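Pseudouridylate synthase RPUSD4, mitochondrial (Homo sapiens, PDB 5UBA) isomerises uridine to pseudouridine in mitochondrial RNAs, including 16S ribosomal RNA, a modification required to assemble that RNA into a functional mitochondrial ribosome. Local coordinates at residues A[201-206]-A[217-222]. Residues are numbered along the deposited sequence; the frame is centred on the assembly and turned at random.
Sequences LRVHLS and HKYSDW. With CA (calcium ion), chain E.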
ATOM      1  N   LEU A 201       5.143   1.742  -5.303  1.00 14.72           N
ATOM      2  CA  LEU A 201       5.635   0.465  -4.742  1.00 14.43           C
ATOM      3  C   LEU A 201       5.420  -0.696  -5.697  1.00 14.59           C
ATOM      4  O   LEU A 201       6.313  -1.548  -5.884  1.00 14.50           O
ATOM      5  CB  LEU A 201       5.002   0.139  -3.380  1.00 15.20           C
ATOM      6  CG  LEU A 201       5.222   1.185  -2.285  1.00 16.20           C
ATOM      7  CD1 LEU A 201       4.562   0.739  -1.000  1.00 16.79           C
ATOM      8  CD2 LEU A 201       6.694   1.479  -2.083  1.00 17.29           C
ATOM      9  N   ARG A 202       4.228  -0.742  -6.274  1.00 14.11           N
ATOM     10  CA  ARG A 202       3.887  -1.796  -7.217  1.00 14.71           C
ATOM     11  C   ARG A 202       4.726  -1.747  -8.469  1.00 15.75           C
ATOM     12  O   ARG A 202       5.192  -2.784  -8.943  1.00 15.21           O
ATOM     13  CB  ARG A 202       2.394  -1.742  -7.541  1.00 15.52           C
ATOM     14  CG  ARG A 202       1.528  -2.064  -6.345  1.00 15.74           C
ATOM     15  CD  ARG A 202       0.103  -1.626  -6.569  1.00 16.43           C
ATOM     16  NE  ARG A 202      -0.556  -2.455  -7.557  1.00 16.27           N
ATOM     17  CZ  ARG A 202      -1.811  -2.282  -7.961  1.00 17.63           C
ATOM     18  NH1 ARG A 202      -2.543  -1.300  -7.446  1.00 19.30           N
ATOM     19  NH2 ARG A 202      -2.336  -3.092  -8.876  1.00 18.68           N
ATOM     20  N   VAL A 203       4.914  -0.556  -9.006  1.00 16.02           N
ATOM     21  CA  VAL A 203       5.671  -0.371 -10.264  1.00 17.61           C
ATOM     22  C   VAL A 203       7.156  -0.600 -10.007  1.00 16.72           C
ATOM     23  O   VAL A 203       7.819  -1.327 -10.757  1.00 17.17           O
ATOM     24  CB  VAL A 203       5.365   0.998 -10.880  1.00 19.67           C
ATOM     25  CG1 VAL A 203       6.260   1.315 -12.088  1.00 23.19           C
ATOM     26  CG2 VAL A 203       3.893   1.062 -11.273  1.00 21.18           C
ATOM     27  N   HIS A 204       7.690  -0.058  -8.929  1.00 16.56           N
ATOM     28  CA  HIS A 204       9.099  -0.305  -8.632  1.00 16.77           C
ATOM     29  C   HIS A 204       9.394  -1.783  -8.388  1.00 16.67           C
ATOM     30  O   HIS A 204      10.400  -2.311  -8.860  1.00 17.38           O
ATOM     31  CB  HIS A 204       9.541   0.533  -7.449  1.00 16.49           C
ATOM     32  CG  HIS A 204       9.917   1.928  -7.814  1.00 17.55           C
ATOM     33  ND1 HIS A 204      10.205   2.876  -6.866  1.00 18.46           N
ATOM     34  CD2 HIS A 204      10.134   2.510  -9.018  1.00 18.43           C
ATOM     35  CE1 HIS A 204      10.583   3.994  -7.471  1.00 18.87           C
ATOM     36  NE2 HIS A 204      10.541   3.803  -8.777  1.00 19.17           N
ATOM     37  N   LEU A 205       8.532  -2.486  -7.657  1.00 15.67           N
ATOM     38  CA  LEU A 205       8.761  -3.919  -7.423  1.00 16.58           C
ATOM     39  C   LEU A 205       8.634  -4.747  -8.708  1.00 17.65           C
ATOM     40  O   LEU A 205       9.470  -5.619  -8.978  1.00 17.15           O
ATOM     41  CB  LEU A 205       7.782  -4.457  -6.372  1.00 16.63           C
ATOM     42  CG  LEU A 205       8.173  -4.238  -4.927  1.00 17.29           C
ATOM     43  CD1 LEU A 205       7.001  -4.528  -4.004  1.00 18.18           C
ATOM     44  CD2 LEU A 205       9.369  -5.083  -4.524  1.00 19.18           C
ATOM     45  N   SER A 206       7.585  -4.498  -9.490  1.00 17.15           N
ATOM     46  CA  SER A 206       7.316  -5.314 -10.681  1.00 18.50           C
ATOM     47  C   SER A 206       8.327  -5.022 -11.774  1.00 17.86           C
ATOM     48  O   SER A 206       8.969  -5.947 -12.265  1.00 18.72           O
ATOM     49  CB  SER A 206       5.908  -5.098 -11.204  1.00 19.47           C
ATOM     50  OG  SER A 206       5.729  -5.981 -12.296  1.00 21.26           O
ATOM     51  N   HIS A 217      -2.331  -8.337 -10.481  1.00 14.84           N
ATOM     52  CA  HIS A 217      -2.640  -8.734 -11.854  1.00 15.68           C
ATOM     53  C   HIS A 217      -2.271  -7.637 -12.832  1.00 16.20           C
ATOM     54  O   HIS A 217      -1.658  -7.920 -13.908  1.00 17.84           O
ATOM     55  CB  HIS A 217      -4.098  -9.157 -11.933  1.00 15.84           C
ATOM     56  CG  HIS A 217      -4.433 -10.146 -10.878  1.00 15.44           C
ATOM     57  ND1 HIS A 217      -3.809 -11.367 -10.805  1.00 15.43           N
ATOM     58  CD2 HIS A 217      -5.194 -10.043  -9.765  1.00 15.48           C
ATOM     59  CE1 HIS A 217      -4.238 -12.012  -9.736  1.00 15.30           C
ATOM     60  NE2 HIS A 217      -5.059 -11.216  -9.070  1.00 15.44           N
ATOM     61  N   LYS A 218      -2.544  -6.382 -12.469  1.00 16.11           N
ATOM     62  CA  LYS A 218      -2.297  -5.236 -13.340  1.00 18.43           C
ATOM     63  C   LYS A 218      -0.837  -5.108 -13.740  1.00 18.84           C
ATOM     64  O   LYS A 218      -0.515  -4.889 -14.915  1.00 18.01           O
ATOM     65  CB  LYS A 218      -2.777  -3.953 -12.657  1.00 20.21           C
ATOM     66  CG  LYS A 218      -2.505  -2.672 -13.445  1.00 21.97           C
ATOM     67  CD  LYS A 218      -3.034  -1.436 -12.758  1.00 25.40           C
ATOM     68  CE  LYS A 218      -4.549  -1.326 -12.827  1.00 28.17           C
ATOM     69  NZ  LYS A 218      -4.986  -0.161 -12.007  1.00 32.12           N
ATOM     70  N   TYR A 219       0.060  -5.244 -12.777  1.00 17.60           N
ATOM     71  CA  TYR A 219       1.468  -5.002 -13.043  1.00 19.12           C
ATOM     72  C   TYR A 219       2.328  -6.241 -13.280  1.00 19.84           C
ATOM     73  O   TYR A 219       3.557  -6.110 -13.346  1.00 24.00           O
ATOM     74  CB  TYR A 219       2.018  -4.089 -11.941  1.00 18.91           C
ATOM     75  CG  TYR A 219       1.432  -2.686 -11.993  1.00 19.78           C
ATOM     76  CD1 TYR A 219       1.637  -1.858 -13.102  1.00 21.12           C
ATOM     77  CD2 TYR A 219       0.667  -2.172 -10.955  1.00 18.80           C
ATOM     78  CE1 TYR A 219       1.116  -0.572 -13.150  1.00 22.25           C
ATOM     79  CE2 TYR A 219       0.143  -0.898 -10.993  1.00 20.58           C
ATOM     80  CZ  TYR A 219       0.372  -0.085 -12.079  1.00 20.87           C
ATOM     81  OH  TYR A 219      -0.165   1.184 -12.121  1.00 25.28           O
ATOM     82  N   SER A 220       1.709  -7.409 -13.475  0.70 18.25           N
ATOM     83  CA  SER A 220       2.431  -8.663 -13.716  0.70 18.36           C
ATOM     84  C   SER A 220       2.410  -9.123 -15.185  0.70 20.51           C
ATOM     85  O   SER A 220       1.393  -8.978 -15.904  0.70 19.98           O
ATOM     86  CB  SER A 220       1.874  -9.771 -12.829  0.70 18.51           C
ATOM     87  OG  SER A 220       2.090  -9.519 -11.449  0.70 18.22           O
ATOM     88  N   ASP A 221       3.549  -9.685 -15.603  1.00 22.02           N
ATOM     89  CA  ASP A 221       3.693 -10.375 -16.889  1.00 23.17           C
ATOM     90  C   ASP A 221       3.473  -9.492 -18.109  1.00 23.12           C
ATOM     91  O   ASP A 221       3.146 -10.003 -19.192  1.00 24.43           O
ATOM     92  CB  ASP A 221       2.791 -11.628 -16.908  1.00 24.39           C
ATOM     93  CG  ASP A 221       2.876 -12.416 -15.618  1.00 25.06           C
ATOM     94  OD1 ASP A 221       3.993 -12.853 -15.265  1.00 26.87           O
ATOM     95  OD2 ASP A 221       1.844 -12.572 -14.922  1.00 24.21           O
ATOM     96  N   TRP A 222       3.709  -8.183 -17.970  1.00 24.60           N
ATOM     97  CA  TRP A 222       3.560  -7.230 -19.076  1.00 25.19           C
ATOM     98  C   TRP A 222       2.219  -7.350 -19.791  1.00 25.52           C
ATOM     99  O   TRP A 222       2.132  -7.229 -21.019  1.00 26.71           O
ATOM    100  CB  TRP A 222       4.729  -7.400 -20.061  1.00 28.95           C
ATOM    101  CG  TRP A 222       6.058  -7.272 -19.387  1.00 33.76           C
ATOM    102  CD1 TRP A 222       6.790  -8.278 -18.831  1.00 36.58           C
ATOM    103  CD2 TRP A 222       6.791  -6.059 -19.146  1.00 39.22           C
ATOM    104  NE1 TRP A 222       7.945  -7.774 -18.277  1.00 39.60           N
ATOM    105  CE2 TRP A 222       7.975  -6.417 -18.456  1.00 39.11           C
ATOM    106  CE3 TRP A 222       6.576  -4.712 -19.471  1.00 41.69           C
ATOM    107  CZ2 TRP A 222       8.948  -5.473 -18.076  1.00 41.22           C
ATOM    108  CZ3 TRP A 222       7.546  -3.768 -19.091  1.00 44.64           C
ATOM    109  CH2 TRP A 222       8.718  -4.162 -18.401  1.00 42.99           C
TER
HETATM  110 CA    CA E 404      -1.096  -9.304 -15.645  1.00 26.59          CA
HETATM  111  O   HOH W   1      -0.456 -11.488 -16.129  1.00 25.44           O
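One face of the Y219 ring receives the CG2 methyl of V203, and CG of K218 lies over the opposite face, while NE of R202 meets the ring at its edge, near the ring plane. The V203 contact is a CH-pi interaction: CG2 stands 3.9 Å from the Y219 ring centroid, 21° off the normal, and shifted toward CE1 and CZ. R202 NE comes 3.6 Å from Y219 CD2, and with the guanidinium and ring planes 80° apart the CD2-CE2 edge of the ring stands nearly upright on one face of the guanidinium. A bend at chi3 carries the R202 head along this edge, where NH2 also meets CB of K218 obliquely at 3.9 Å. The same NH2 forms a salt bridge with D216, just before the loop segment, and Y219 OH is hydrogen-bonded to H199; these two partners hold the polar ends of R202 and Y219. One turn further along the helix, S206 places OG anti to its own backbone N (chi1 -177°) and donates a hydrogen bond to Y219 O, although the modelled OG to O distance of 2.4 Å is too short to be taken at face value. Residues 217-220 form a type I turn, two of whose carbonyls bind the calcium ion, H217 O at 2.3 Å and S220 O at 2.5 Å; the backbone carbonyls of N223 and A226 and a water that donates to D221 OD2 also bind it. The side chain of R202 lies about 5 Å from that of D83, the probable catalytic aspartate. The calcium-binding loop thus packs through Y219 on helix 200-209, beside the putative active site of an RluA-family pseudouridine synthase domain.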